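Long-range contact in uncharacterized N-acetyltransferase D2E76_00625 (Mycobacteroides abscessus, PDB 6YCA), which binds acetyl coenzyme A and probably transfers its acetyl group to acceptor amines, as a GNAT-family enzyme of the Eis type apparently unable to modify aminoglycosides: residues 156-162 / 274-280. Residues are numbered along the deposited sequence.
Sequences TYRIQRR and LVDVIEL. With ACO (acetyl coenzyme *a), chain M.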
# COMPACT_ATOMS: atom_id res chain seq x y z
N THR A 156 6.60 15.55 -14.51
CA THR A 156 5.34 15.64 -13.79
C THR A 156 5.60 16.19 -12.39
O THR A 156 6.41 15.63 -11.65
CB THR A 156 4.70 14.27 -13.66
OG1 THR A 156 4.62 13.67 -14.95
CG2 THR A 156 3.30 14.40 -13.07
N TYR A 157 4.91 17.26 -12.04
CA TYR A 157 5.09 17.92 -10.76
C TYR A 157 3.85 17.75 -9.88
O TYR A 157 2.72 17.83 -10.37
CB TYR A 157 5.35 19.41 -10.98
CG TYR A 157 6.56 19.68 -11.83
CD1 TYR A 157 6.46 19.68 -13.22
CD2 TYR A 157 7.80 19.92 -11.27
CE1 TYR A 157 7.56 19.92 -14.01
CE2 TYR A 157 8.91 20.17 -12.05
CZ TYR A 157 8.78 20.17 -13.43
OH TYR A 157 9.87 20.41 -14.22
N ARG A 158 4.09 17.51 -8.59
CA ARG A 158 3.05 17.57 -7.57
C ARG A 158 3.39 18.71 -6.63
O ARG A 158 4.47 18.72 -6.01
CB ARG A 158 2.96 16.28 -6.75
CG ARG A 158 2.25 15.09 -7.35
CD ARG A 158 2.23 14.00 -6.29
NE ARG A 158 1.53 14.45 -5.08
CZ ARG A 158 1.63 13.86 -3.89
NH1 ARG A 158 2.42 12.80 -3.72
NH2 ARG A 158 0.96 14.34 -2.85
N ILE A 159 2.49 19.68 -6.54
CA ILE A 159 2.66 20.86 -5.69
C ILE A 159 1.72 20.72 -4.50
O ILE A 159 0.52 20.50 -4.68
CB ILE A 159 2.35 22.15 -6.47
CG1 ILE A 159 3.26 22.26 -7.70
CG2 ILE A 159 2.51 23.35 -5.56
CD1 ILE A 159 2.98 23.48 -8.55
N GLN A 160 2.27 20.82 -3.30
CA GLN A 160 1.45 20.88 -2.09
C GLN A 160 1.07 22.34 -1.89
O GLN A 160 1.88 23.15 -1.42
CB GLN A 160 2.18 20.29 -0.89
CG GLN A 160 1.28 19.49 0.05
CD GLN A 160 1.85 19.35 1.45
OE1 GLN A 160 1.21 19.75 2.44
NE2 GLN A 160 3.05 18.78 1.56
N ARG A 161 -0.17 22.70 -2.26
CA ARG A 161 -0.55 24.10 -2.39
C ARG A 161 -0.39 24.89 -1.09
O ARG A 161 -0.07 26.08 -1.13
CB ARG A 161 -1.98 24.23 -2.91
CG ARG A 161 -2.37 25.64 -3.32
CD ARG A 161 -3.84 25.73 -3.66
NE ARG A 161 -4.68 25.54 -2.48
CZ ARG A 161 -5.05 26.51 -1.65
NH1 ARG A 161 -4.64 27.76 -1.87
NH2 ARG A 161 -5.82 26.24 -0.61
N ARG A 162 -0.63 24.25 0.06
CA ARG A 162 -0.50 24.97 1.33
C ARG A 162 0.92 25.46 1.56
O ARG A 162 1.12 26.49 2.22
CB ARG A 162 -0.98 24.09 2.50
CG ARG A 162 -0.14 22.84 2.75
CD ARG A 162 -0.62 22.09 3.99
NE ARG A 162 -1.91 21.46 3.74
CZ ARG A 162 -3.08 21.95 4.15
NH1 ARG A 162 -4.21 21.30 3.86
NH2 ARG A 162 -3.13 23.09 4.84
N LEU A 274 -9.73 25.42 -1.58
CA LEU A 274 -10.13 24.03 -1.44
C LEU A 274 -9.21 23.03 -2.12
O LEU A 274 -9.38 21.82 -1.95
CB LEU A 274 -11.57 23.79 -1.93
CG LEU A 274 -12.72 24.09 -0.98
CD1 LEU A 274 -14.02 23.69 -1.63
CD2 LEU A 274 -12.51 23.36 0.33
N VAL A 275 -8.23 23.50 -2.89
CA VAL A 275 -7.32 22.59 -3.57
C VAL A 275 -6.13 22.31 -2.67
O VAL A 275 -5.51 23.24 -2.14
CB VAL A 275 -6.88 23.15 -4.93
CG1 VAL A 275 -5.85 22.23 -5.58
CG2 VAL A 275 -8.08 23.31 -5.83
N ASP A 276 -5.82 21.03 -2.48
CA ASP A 276 -4.70 20.59 -1.65
C ASP A 276 -3.46 20.23 -2.46
O ASP A 276 -2.35 20.56 -2.05
CB ASP A 276 -5.13 19.40 -0.78
CG ASP A 276 -6.13 19.79 0.29
OD1 ASP A 276 -5.97 20.87 0.89
OD2 ASP A 276 -7.09 19.02 0.52
N VAL A 277 -3.63 19.55 -3.59
CA VAL A 277 -2.51 19.09 -4.40
C VAL A 277 -2.74 19.52 -5.84
O VAL A 277 -3.83 19.33 -6.39
CB VAL A 277 -2.37 17.55 -4.34
CG1 VAL A 277 -1.24 17.08 -5.23
CG2 VAL A 277 -2.16 17.10 -2.91
N ILE A 278 -1.71 20.10 -6.46
CA ILE A 278 -1.77 20.50 -7.86
C ILE A 278 -0.79 19.61 -8.63
O ILE A 278 0.41 19.60 -8.33
CB ILE A 278 -1.41 21.98 -8.04
CG1 ILE A 278 -2.24 22.85 -7.08
CG2 ILE A 278 -1.64 22.42 -9.48
CD1 ILE A 278 -1.81 24.30 -7.05
N GLU A 279 -1.30 18.87 -9.61
CA GLU A 279 -0.45 18.01 -10.43
C GLU A 279 -0.38 18.56 -11.84
O GLU A 279 -1.41 18.68 -12.52
CB GLU A 279 -0.90 16.55 -10.41
CG GLU A 279 0.12 15.62 -11.07
CD GLU A 279 -0.10 14.15 -10.75
OE1 GLU A 279 -1.20 13.80 -10.27
OE2 GLU A 279 0.84 13.35 -10.98
N LEU A 280 0.83 18.91 -12.27
CA LEU A 280 1.09 19.42 -13.61
C LEU A 280 1.79 18.32 -14.39
O LEU A 280 2.73 17.70 -13.88
CB LEU A 280 2.05 20.61 -13.54
CG LEU A 280 1.72 21.98 -12.93
CD1 LEU A 280 0.62 22.70 -13.70
CD2 LEU A 280 1.39 21.88 -11.44
N1A ACO M . -8.80 29.35 4.13
C2A ACO M . -8.27 30.19 5.03
N3A ACO M . -8.71 31.40 5.39
C4A ACO M . -9.83 31.89 4.78
C5A ACO M . -10.47 31.10 3.82
C6A ACO M . -9.92 29.76 3.49
N6A ACO M . -10.53 28.99 2.56
N7A ACO M . -11.54 31.79 3.37
C8A ACO M . -11.55 32.97 4.03
N9A ACO M . -10.52 33.03 4.89
C1B ACO M . -10.23 34.17 5.79
C2B ACO M . -9.61 35.33 5.02
O2B ACO M . -8.19 35.22 5.00
C3B ACO M . -10.04 36.49 5.92
O3B ACO M . -9.16 36.55 7.03
P3B ACO M . -8.60 37.97 7.52
O7A ACO M . -7.84 38.59 6.38
O8A ACO M . -9.77 38.84 7.90
O9A ACO M . -7.69 37.75 8.71
C4B ACO M . -11.41 36.06 6.45
O4B ACO M . -11.45 34.64 6.37
C5B ACO M . -12.55 36.72 5.67
O5B ACO M . -12.30 36.50 4.29
P1A ACO M . -13.22 37.07 3.11
O1A ACO M . -12.41 38.01 2.25
O2A ACO M . -14.44 37.75 3.70
O3A ACO M . -13.66 35.77 2.27
P2A ACO M . -13.61 35.38 0.71
O4A ACO M . -14.24 36.47 -0.13
O5A ACO M . -12.16 35.18 0.33
O6A ACO M . -14.40 33.99 0.55
CBP ACO M . -14.64 31.62 0.81
CCP ACO M . -14.10 32.91 1.42
CDP ACO M . -16.11 31.79 0.48
CEP ACO M . -14.47 30.48 1.81
CAP ACO M . -13.84 31.37 -0.47
OAP ACO M . -12.46 31.19 -0.13
C9P ACO M . -14.31 30.17 -1.24
O9P ACO M . -15.16 30.28 -2.10
N8P ACO M . -13.72 29.01 -0.93
C7P ACO M . -14.03 27.75 -1.58
C6P ACO M . -15.49 27.32 -1.44
C5P ACO M . -15.87 27.02 -0.01
O5P ACO M . -15.07 26.48 0.74
N4P ACO M . -17.09 27.38 0.38
C3P ACO M . -17.54 27.08 1.72
C2P ACO M . -18.53 25.92 1.74
S1P ACO M . -19.08 25.61 3.38
C ACO M . -20.73 25.62 3.12
O ACO M . -21.17 25.39 2.00
CH3 ACO M . -21.66 25.91 4.26
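An antiparallel pairing joins the end of strand 149-160 to the start of strand 277-284, inside the large mixed sheet that runs through both GNAT regions. The axes of strand segments 156-160 and 277-280 approach to 4.6 Å, with 164° between their N-to-C directions. Two hydrogen-bonded pairs set the register: Tyr157 N to Leu280 O and Leu280 N to Tyr157 O (both 2.9 Å), then Ile159 N to Ile278 O (2.7 Å) and Ile278 N to Ile159 O (2.9 Å). On their face, Ile159 CD1 meets Leu280 CD2 at 3.7 Å; non-hydrogen-bonded pairs Arg158–Glu279 and Gln160–Val277 occupy the opposite face. Beyond the strand, Arg161 N still reaches Asp276 O (3.1 Å). Leu274 CG lies 3.8 Å from ACO O5P, and this cofactor also hydrogen-bonds Ser138 of the second subunit, marking a shared site. The backbone pairing thus satisfies its own polar groups, and where it stops a very short, nearly linear hydrogen bond, Arg161 NE to Val275 O (2.5 Å, 175°), holds the approach to strand 277-284.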